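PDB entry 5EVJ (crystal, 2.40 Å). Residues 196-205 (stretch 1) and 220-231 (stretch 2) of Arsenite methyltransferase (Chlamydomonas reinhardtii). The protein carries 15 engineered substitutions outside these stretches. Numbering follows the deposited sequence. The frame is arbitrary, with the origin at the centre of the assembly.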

# COMPACT_ATOMS: atom_id res chain seq x y z
N HIS A 196 0.05 2.16 -0.94
CA HIS A 196 0.24 1.27 0.16
C HIS A 196 -0.46 -0.04 -0.25
O HIS A 196 -1.69 -0.10 -0.31
N PHE A 197 0.28 -1.10 -0.46
CA PHE A 197 -0.30 -2.30 -1.08
C PHE A 197 0.49 -3.58 -0.77
O PHE A 197 1.69 -3.51 -0.41
N SER A 198 -0.18 -4.71 -0.82
CA SER A 198 0.47 -5.97 -0.55
C SER A 198 0.43 -6.81 -1.81
O SER A 198 -0.50 -6.71 -2.62
N ASP A 199 1.48 -7.59 -2.00
CA ASP A 199 1.52 -8.45 -3.15
C ASP A 199 2.56 -9.52 -2.89
O ASP A 199 3.23 -9.55 -1.83
N VAL A 200 2.70 -10.43 -3.83
CA VAL A 200 3.65 -11.51 -3.64
C VAL A 200 4.93 -11.27 -4.45
O VAL A 200 4.88 -10.90 -5.61
N TYR A 201 6.07 -11.45 -3.82
CA TYR A 201 7.38 -11.27 -4.50
C TYR A 201 8.25 -12.50 -4.30
O TYR A 201 7.95 -13.36 -3.42
N VAL A 202 9.39 -12.53 -5.02
CA VAL A 202 10.40 -13.58 -4.88
C VAL A 202 11.78 -13.02 -4.48
O VAL A 202 12.08 -11.86 -4.77
N ASP A 203 12.63 -13.85 -3.87
CA ASP A 203 13.93 -13.38 -3.49
C ASP A 203 14.91 -13.48 -4.66
O ASP A 203 16.02 -13.03 -4.53
N ARG A 204 14.47 -14.01 -5.79
CA ARG A 204 15.30 -14.11 -7.00
C ARG A 204 14.41 -14.13 -8.24
O ARG A 204 13.21 -14.34 -8.12
N ARG A 205 14.96 -13.93 -9.42
CA ARG A 205 14.19 -14.03 -10.68
C ARG A 205 13.77 -15.44 -11.01
O ARG A 205 14.58 -16.35 -11.02
N CYS A 220 -0.83 -16.86 -8.70
CA CYS A 220 -0.23 -15.65 -9.31
C CYS A 220 1.20 -15.56 -8.81
O CYS A 220 1.81 -14.48 -8.77
N LEU A 221 1.72 -16.71 -8.39
CA LEU A 221 3.11 -16.86 -7.99
C LEU A 221 4.00 -16.84 -9.24
O LEU A 221 5.15 -16.39 -9.20
N ALA A 222 3.46 -17.33 -10.35
CA ALA A 222 4.04 -17.02 -11.66
C ALA A 222 3.82 -15.52 -11.88
O ALA A 222 2.76 -14.97 -11.51
N GLY A 223 4.81 -14.84 -12.43
CA GLY A 223 4.69 -13.37 -12.58
C GLY A 223 4.89 -12.53 -11.30
O GLY A 223 4.84 -11.31 -11.38
N ALA A 224 5.07 -13.17 -10.14
CA ALA A 224 5.65 -12.53 -8.97
C ALA A 224 7.10 -12.20 -9.35
O ALA A 224 7.81 -13.07 -9.85
N LEU A 225 7.48 -10.93 -9.18
CA LEU A 225 8.82 -10.44 -9.48
C LEU A 225 9.83 -10.65 -8.32
O LEU A 225 9.46 -10.70 -7.13
N TYR A 226 11.09 -10.81 -8.73
CA TYR A 226 12.21 -10.59 -7.88
C TYR A 226 11.97 -9.23 -7.15
O TYR A 226 11.83 -8.17 -7.77
N ASN A 227 11.94 -9.24 -5.82
CA ASN A 227 11.65 -7.99 -5.17
C ASN A 227 12.50 -6.80 -5.63
O ASN A 227 11.99 -5.67 -5.68
N ASN A 228 13.79 -7.01 -5.96
CA ASN A 228 14.62 -5.84 -6.25
C ASN A 228 14.25 -5.37 -7.65
O ASN A 228 14.48 -4.24 -7.99
N ASP A 229 13.72 -6.23 -8.50
CA ASP A 229 13.30 -5.76 -9.83
C ASP A 229 12.03 -4.91 -9.68
O ASP A 229 11.83 -3.98 -10.40
N PHE A 230 11.16 -5.25 -8.74
CA PHE A 230 10.01 -4.45 -8.50
C PHE A 230 10.43 -3.05 -8.05
O PHE A 230 9.89 -2.01 -8.55
N ILE A 231 11.35 -3.02 -7.12
CA ILE A 231 11.85 -1.74 -6.58
C ILE A 231 12.34 -0.83 -7.72
O ILE A 231 12.01 0.38 -7.77

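The end of a strand (196-202) meets a loop that runs into a helix, and one beta bridge, Val-202 with Tyr-226, brings them together. Val-202 N donates to Leu-225 O (2.8 Å), and Asn-227 N donates to Val-202 O (2.8 Å). Next to the bridge, Val-200 O and Leu-225 N are 4.4 Å apart, too far to bond directly, and a water joins them, donating to Val-200 O (3.0 Å) and accepting from Leu-225 N (2.8 Å).

Ala-224 points toward the strand, where its single methyl fits closely: CB lies 3.4 Å from Val-200 O, 4.1 Å from Val-200 CG1 and 3.9 Å from Val-202 CG2. Both valines are t, and their branched side chains supply the walls around this small bump. Leu-221 CD1 extends the patch more loosely, 4.4 Å from Val-200 CG1. Gly-223, in the type II turn from Leu-221 to Ala-224, suits backbone angles that would jam a CB against the preceding carbonyl.

Large rings fill the wider space beside the helix. Phe-230 (t) points toward the strand and meets two aromatic residues obliquely. Tyr-201 (m) lays CE2 over one face of its ring, 3.5 Å from Phe-230 CG, while Phe-197 (p) brings its ring edge near, with Phe-197 CZ 3.5 Å from Phe-230 CZ. Flat, rigid rings fill such a space with apolar surface.

Toward the more exposed side, Tyr-226 (t) lies along the loop after the strand, its CE1 3.2 Å from Asp-203 O. Arg-205 leaves its backbone sideways, but its extended chain reaches Asp-229 in a salt bridge: Arg-205 NE to Asp-229 OD2 is 2.8 Å and Arg-205 NH2 to Asp-229 OD1 is 3.1 Å. Tyr-226 CE2 lies over one face of the guanidinium, and the carboxylate meets its edge. Asn-228 ND2 donates to Tyr-226 OH (2.7 Å), tethering the ring's far end.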

# COMPACT_ATOMS: atom_id res chain seq x y z
CB HIS A 196 -0.42 1.83 1.37
CG HIS A 196 -0.08 1.15 2.65
ND1 HIS A 196 -0.67 -0.04 3.04
CD2 HIS A 196 0.68 1.56 3.70
CE1 HIS A 196 -0.25 -0.36 4.25
NE2 HIS A 196 0.61 0.56 4.65
CB PHE A 197 -0.40 -2.05 -2.59
CG PHE A 197 0.86 -2.24 -3.33
CD1 PHE A 197 1.91 -1.34 -3.23
CD2 PHE A 197 0.97 -3.31 -4.22
CE1 PHE A 197 3.09 -1.49 -3.97
CE2 PHE A 197 2.09 -3.49 -4.98
CZ PHE A 197 3.18 -2.59 -4.84
CB SER A 198 -0.20 -6.70 0.63
OG SER A 198 -1.58 -6.91 0.35
CB ASP A 199 1.79 -7.65 -4.44
CG ASP A 199 1.11 -8.28 -5.70
OD1 ASP A 199 0.94 -9.51 -5.72
OD2 ASP A 199 0.73 -7.57 -6.68
CB VAL A 200 3.02 -12.85 -3.98
CG1 VAL A 200 4.08 -13.94 -3.95
CG2 VAL A 200 1.92 -13.17 -2.97
CB TYR A 201 8.10 -10.02 -3.94
CG TYR A 201 7.25 -8.79 -4.15
CD1 TYR A 201 6.28 -8.42 -3.20
CD2 TYR A 201 7.34 -8.03 -5.33
CE1 TYR A 201 5.44 -7.34 -3.41
CE2 TYR A 201 6.47 -6.93 -5.55
CZ TYR A 201 5.54 -6.62 -4.56
OH TYR A 201 4.72 -5.54 -4.70
CB VAL A 202 10.58 -14.33 -6.21
CG1 VAL A 202 11.30 -15.69 -6.01
CG2 VAL A 202 9.23 -14.52 -6.87
CB ASP A 203 14.47 -14.10 -2.25
CG ASP A 203 14.91 -15.56 -2.57
OD1 ASP A 203 14.45 -16.16 -3.55
OD2 ASP A 203 15.72 -16.11 -1.82
CB ARG A 204 16.10 -15.44 -6.92
CG ARG A 204 15.26 -16.70 -7.07
CD ARG A 204 16.03 -17.90 -6.57
NE ARG A 204 16.25 -17.78 -5.10
CZ ARG A 204 17.11 -18.55 -4.41
NH1 ARG A 204 17.24 -18.34 -3.09
NH2 ARG A 204 17.84 -19.53 -5.04
CB ARG A 205 15.00 -13.50 -11.88
CG ARG A 205 15.23 -12.00 -11.80
CD ARG A 205 16.20 -11.48 -12.86
NE ARG A 205 16.59 -10.08 -12.55
CZ ARG A 205 17.83 -9.61 -12.45
NH1 ARG A 205 18.92 -10.36 -12.77
NH2 ARG A 205 17.99 -8.37 -12.09
CB CYS A 220 -0.94 -14.39 -8.85
SG CYS A 220 -0.70 -14.05 -7.08
CB LEU A 221 3.30 -18.14 -7.18
CG LEU A 221 3.21 -18.13 -5.64
CD1 LEU A 221 1.91 -17.63 -5.06
CD2 LEU A 221 3.48 -19.52 -5.08
CB ALA A 222 3.34 -17.84 -12.74
CB ALA A 224 5.62 -13.46 -7.77
CB LEU A 225 8.76 -8.91 -9.75
CG LEU A 225 8.21 -8.32 -11.07
CD1 LEU A 225 8.57 -6.85 -11.24
CD2 LEU A 225 8.72 -9.02 -12.32
CB TYR A 226 13.48 -10.59 -8.74
CG TYR A 226 14.74 -10.22 -7.98
CD1 TYR A 226 14.91 -10.51 -6.56
CD2 TYR A 226 15.78 -9.57 -8.65
CE1 TYR A 226 16.09 -10.16 -5.88
CE2 TYR A 226 16.96 -9.20 -7.97
CZ TYR A 226 17.13 -9.49 -6.62
OH TYR A 226 18.37 -9.09 -6.10
CB ASN A 227 11.62 -8.10 -3.62
CG ASN A 227 12.98 -8.14 -3.01
OD1 ASN A 227 13.24 -7.47 -2.03
ND2 ASN A 227 13.86 -8.93 -3.56
CB ASN A 228 16.13 -6.12 -6.16
CG ASN A 228 16.64 -6.17 -4.72
OD1 ASN A 228 16.27 -5.32 -3.94
ND2 ASN A 228 17.51 -7.17 -4.38
CB ASP A 229 13.07 -6.91 -10.85
CG ASP A 229 14.34 -7.52 -11.36
OD1 ASP A 229 15.43 -6.86 -11.29
OD2 ASP A 229 14.25 -8.65 -11.86
CB PHE A 230 9.05 -5.09 -7.49
CG PHE A 230 8.12 -4.09 -6.89
CD1 PHE A 230 7.01 -3.63 -7.62
CD2 PHE A 230 8.43 -3.49 -5.66
CE1 PHE A 230 6.21 -2.64 -7.07
CE2 PHE A 230 7.60 -2.50 -5.10
CZ PHE A 230 6.52 -2.07 -5.83
CB ILE A 231 12.95 -1.94 -5.44
CG1 ILE A 231 12.31 -2.62 -4.18
CG2 ILE A 231 13.66 -0.59 -5.07
CD1 ILE A 231 13.28 -2.95 -3.02
O HOH W 1 5.77 -9.16 -7.85